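PDB 3P4G: antifreeze protein from Marinomonas primoryensis, which binds ice as a hyperactive, calcium-dependent antifreeze protein, probably through clathrate-like waters anchored to its surface. Local coordinates for residues Gly269-Asn274 and Asn298-Phe303. Numbering follows the deposited sequence.
Sequences GTVAGN and NRVANF. With CA (calcium ion), chain P; CA (calcium ion), chain Q.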
ATOM      1  N   GLY A 269     -12.442  20.863   5.440  1.00 11.77           N
ATOM      2  CA  GLY A 269     -13.254  19.748   4.915  1.00 10.29           C
ATOM      3  C   GLY A 269     -14.271  19.197   5.883  1.00 12.06           C
ATOM      4  O   GLY A 269     -14.442  19.732   6.969  1.00 11.79           O
ATOM      5  N   THR A 270     -14.978  18.154   5.460  1.00 11.18           N
ATOM      6  CA  THR A 270     -16.042  17.537   6.296  1.00 12.48           C
ATOM      7  C   THR A 270     -15.402  16.475   7.190  1.00 11.16           C
ATOM      8  O   THR A 270     -14.633  15.613   6.705  1.00 11.27           O
ATOM      9  CB  THR A 270     -17.139  16.912   5.387  1.00 12.40           C
ATOM     10  OG1 THR A 270     -17.785  17.977   4.671  1.00 13.52           O
ATOM     11  CG2 THR A 270     -18.240  16.080   6.210  1.00 16.56           C
ATOM     12  N   VAL A 271     -15.717  16.517   8.478  1.00  9.94           N
ATOM     13  CA  VAL A 271     -15.123  15.552   9.427  1.00  9.46           C
ATOM     14  C   VAL A 271     -16.224  14.978  10.306  1.00  9.34           C
ATOM     15  O   VAL A 271     -17.126  15.710  10.755  1.00 10.17           O
ATOM     16  CB  VAL A 271     -13.985  16.155  10.326  1.00 10.05           C
ATOM     17  CG1 VAL A 271     -12.797  16.577   9.483  1.00  9.82           C
ATOM     18  CG2 VAL A 271     -14.486  17.373  11.199  1.00 10.57           C
ATOM     19  N   ALA A 272     -16.171  13.665  10.506  1.00  9.29           N
ATOM     20  CA  ALA A 272     -17.191  12.964  11.329  1.00 10.17           C
ATOM     21  C   ALA A 272     -16.580  11.928  12.221  1.00 10.30           C
ATOM     22  O   ALA A 272     -15.785  11.086  11.781  1.00 10.61           O
ATOM     23  CB  ALA A 272     -18.275  12.325  10.437  1.00 11.39           C
ATOM     24  N   GLY A 273     -16.946  11.983  13.491  1.00 10.00           N
ATOM     25  CA  GLY A 273     -16.565  10.918  14.441  1.00  9.40           C
ATOM     26  C   GLY A 273     -17.400   9.649  14.198  1.00  9.44           C
ATOM     27  O   GLY A 273     -16.910   8.514  14.478  1.00  8.76           O
ATOM     28  N   ASN A 274     -18.625   9.867  13.666  1.00 10.55           N
ATOM     29  CA  ASN A 274     -19.654   8.834  13.506  1.00  9.83           C
ATOM     30  C   ASN A 274     -19.955   8.227  14.889  1.00 10.19           C
ATOM     31  O   ASN A 274     -19.734   8.900  15.914  1.00 11.74           O
ATOM     32  CB  ASN A 274     -19.189   7.766  12.481  1.00  9.68           C
ATOM     33  CG  ASN A 274     -18.937   8.373  11.098  1.00 10.74           C
ATOM     34  OD1 ASN A 274     -17.873   8.202  10.564  1.00  9.49           O
ATOM     35  ND2 ASN A 274     -19.932   9.094  10.531  1.00  9.64           N
ATOM     36  N   ASN A 298     -19.078  24.513  13.649  1.00 15.12           N
ATOM     37  CA  ASN A 298     -20.157  23.681  13.107  1.00 15.34           C
ATOM     38  C   ASN A 298     -19.602  22.394  12.465  1.00 13.89           C
ATOM     39  O   ASN A 298     -20.197  21.338  12.591  1.00 14.07           O
ATOM     40  CB  ASN A 298     -20.979  24.461  12.079  1.00 17.48           C
ATOM     41  CG  ASN A 298     -21.826  25.583  12.723  1.00 20.65           C
ATOM     42  OD1 ASN A 298     -21.944  25.658  13.953  1.00 23.92           O
ATOM     43  ND2 ASN A 298     -22.409  26.457  11.889  1.00 26.02           N
ATOM     44  N   ARG A 299     -18.467  22.515  11.776  1.00 14.01           N
ATOM     45  CA  ARG A 299     -17.780  21.377  11.089  1.00 13.92           C
ATOM     46  C   ARG A 299     -17.406  20.267  12.087  1.00 12.41           C
ATOM     47  O   ARG A 299     -17.463  19.051  11.749  1.00 12.20           O
ATOM     48  CB  ARG A 299     -16.513  21.973  10.411  1.00 14.77           C
ATOM     49  CG  ARG A 299     -15.415  21.037   9.860  1.00 15.75           C
ATOM     50  CD  ARG A 299     -14.396  21.819   8.941  1.00 17.37           C
ATOM     51  NE  ARG A 299     -15.135  22.691   8.021  1.00 18.34           N
ATOM     52  CZ  ARG A 299     -15.035  24.002   7.953  1.00 18.39           C
ATOM     53  NH1 ARG A 299     -14.119  24.689   8.669  1.00 17.48           N
ATOM     54  NH2 ARG A 299     -15.804  24.649   7.079  1.00 24.35           N
ATOM     55  N   VAL A 300     -17.010  20.691  13.295  1.00 11.86           N
ATOM     56  CA  VAL A 300     -16.446  19.729  14.285  1.00 10.35           C
ATOM     57  C   VAL A 300     -17.384  19.394  15.428  1.00 11.09           C
ATOM     58  O   VAL A 300     -17.013  18.600  16.303  1.00  9.52           O
ATOM     59  CB  VAL A 300     -15.047  20.185  14.859  1.00 10.41           C
ATOM     60  CG1 VAL A 300     -14.025  20.338  13.708  1.00 12.07           C
ATOM     61  CG2 VAL A 300     -15.187  21.472  15.713  1.00 10.10           C
ATOM     62  N   ALA A 301     -18.563  20.016  15.427  1.00 12.57           N
ATOM     63  CA  ALA A 301     -19.538  19.860  16.504  1.00 13.11           C
ATOM     64  C   ALA A 301     -20.003  18.443  16.750  1.00 13.12           C
ATOM     65  O   ALA A 301     -20.450  18.135  17.866  1.00 13.33           O
ATOM     66  CB  ALA A 301     -20.739  20.745  16.258  1.00 13.15           C
ATOM     67  N   ASN A 302     -19.890  17.575  15.748  1.00 12.41           N
ATOM     68  CA  ASN A 302     -20.312  16.195  15.912  1.00 13.08           C
ATOM     69  C   ASN A 302     -19.357  15.395  16.851  1.00 11.29           C
ATOM     70  O   ASN A 302     -19.765  14.377  17.415  1.00 10.55           O
ATOM     71  CB  ASN A 302     -20.481  15.527  14.551  1.00 12.57           C
ATOM     72  CG  ASN A 302     -19.168  15.418  13.794  1.00 13.16           C
ATOM     73  OD1 ASN A 302     -18.769  16.338  13.019  1.00 13.22           O
ATOM     74  ND2 ASN A 302     -18.465  14.360  14.051  1.00  8.73           N
ATOM     75  N   PHE A 303     -18.143  15.932  17.076  1.00 10.56           N
ATOM     76  CA  PHE A 303     -17.158  15.253  17.943  1.00  9.64           C
ATOM     77  C   PHE A 303     -17.497  15.398  19.419  1.00  9.48           C
ATOM     78  O   PHE A 303     -17.826  16.495  19.873  1.00  9.19           O
ATOM     79  CB  PHE A 303     -15.753  15.752  17.697  1.00 10.03           C
ATOM     80  CG  PHE A 303     -15.112  15.108  16.508  1.00  8.73           C
ATOM     81  CD1 PHE A 303     -15.384  15.583  15.216  1.00  9.06           C
ATOM     82  CD2 PHE A 303     -14.240  13.999  16.682  1.00  9.64           C
ATOM     83  CE1 PHE A 303     -14.803  14.914  14.074  1.00  8.65           C
ATOM     84  CE2 PHE A 303     -13.650  13.346  15.580  1.00  9.57           C
ATOM     85  CZ  PHE A 303     -13.926  13.810  14.278  1.00  7.42           C
TER
HETATM   86 CA    CA P 412     -16.369   6.749  15.842  1.00  3.51          CA
HETATM   87 CA    CA Q 413     -19.302   9.909  18.016  1.00  3.44          CA
HETATM   88  O   HOH W   1     -17.958  18.405   9.161  1.00  2.48           O
HETATM   89  O   HOH W   2     -19.207  11.814  16.558  1.00  4.84           O
HETATM   90  O   HOH W   3     -21.694   9.279  18.152  1.00  8.48           O
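V271 and F303 make the tight end of this contact: CG2 of V271 comes to 3.8 Å from CE1 of F303, the two side chains crossing at about a right angle. The same methyl also meets CG1 of V300 at 3.9 Å, while L261 of strand 260-263 touches both V271 and F303. One face of the F303 ring lies against G273, whose CA makes a CH-pi contact 4.2 Å from the ring centroid. Strand 270-272 is the last rung on its face of the right-handed calcium-binding beta-helix; one edge pairs with strand 251-253, and here helix 294-300 and the turn V300 to F303 cover the end of this face of the solenoid. Just past the strand, G273 O and N274 O each bind a different calcium ion, and water 2 links N302 O to the second. The R299 end is more open to solvent, and water 1 sits between the backbones there, accepting from V271 N at 3.0 Å and lying 2.7 Å from R299 O, one of several acceptors competing for its protons. R299 lays its aliphatic part beside V271, CG 4.0 Å from V271 CG2; an alanine here would probably open a gap beside that methyl.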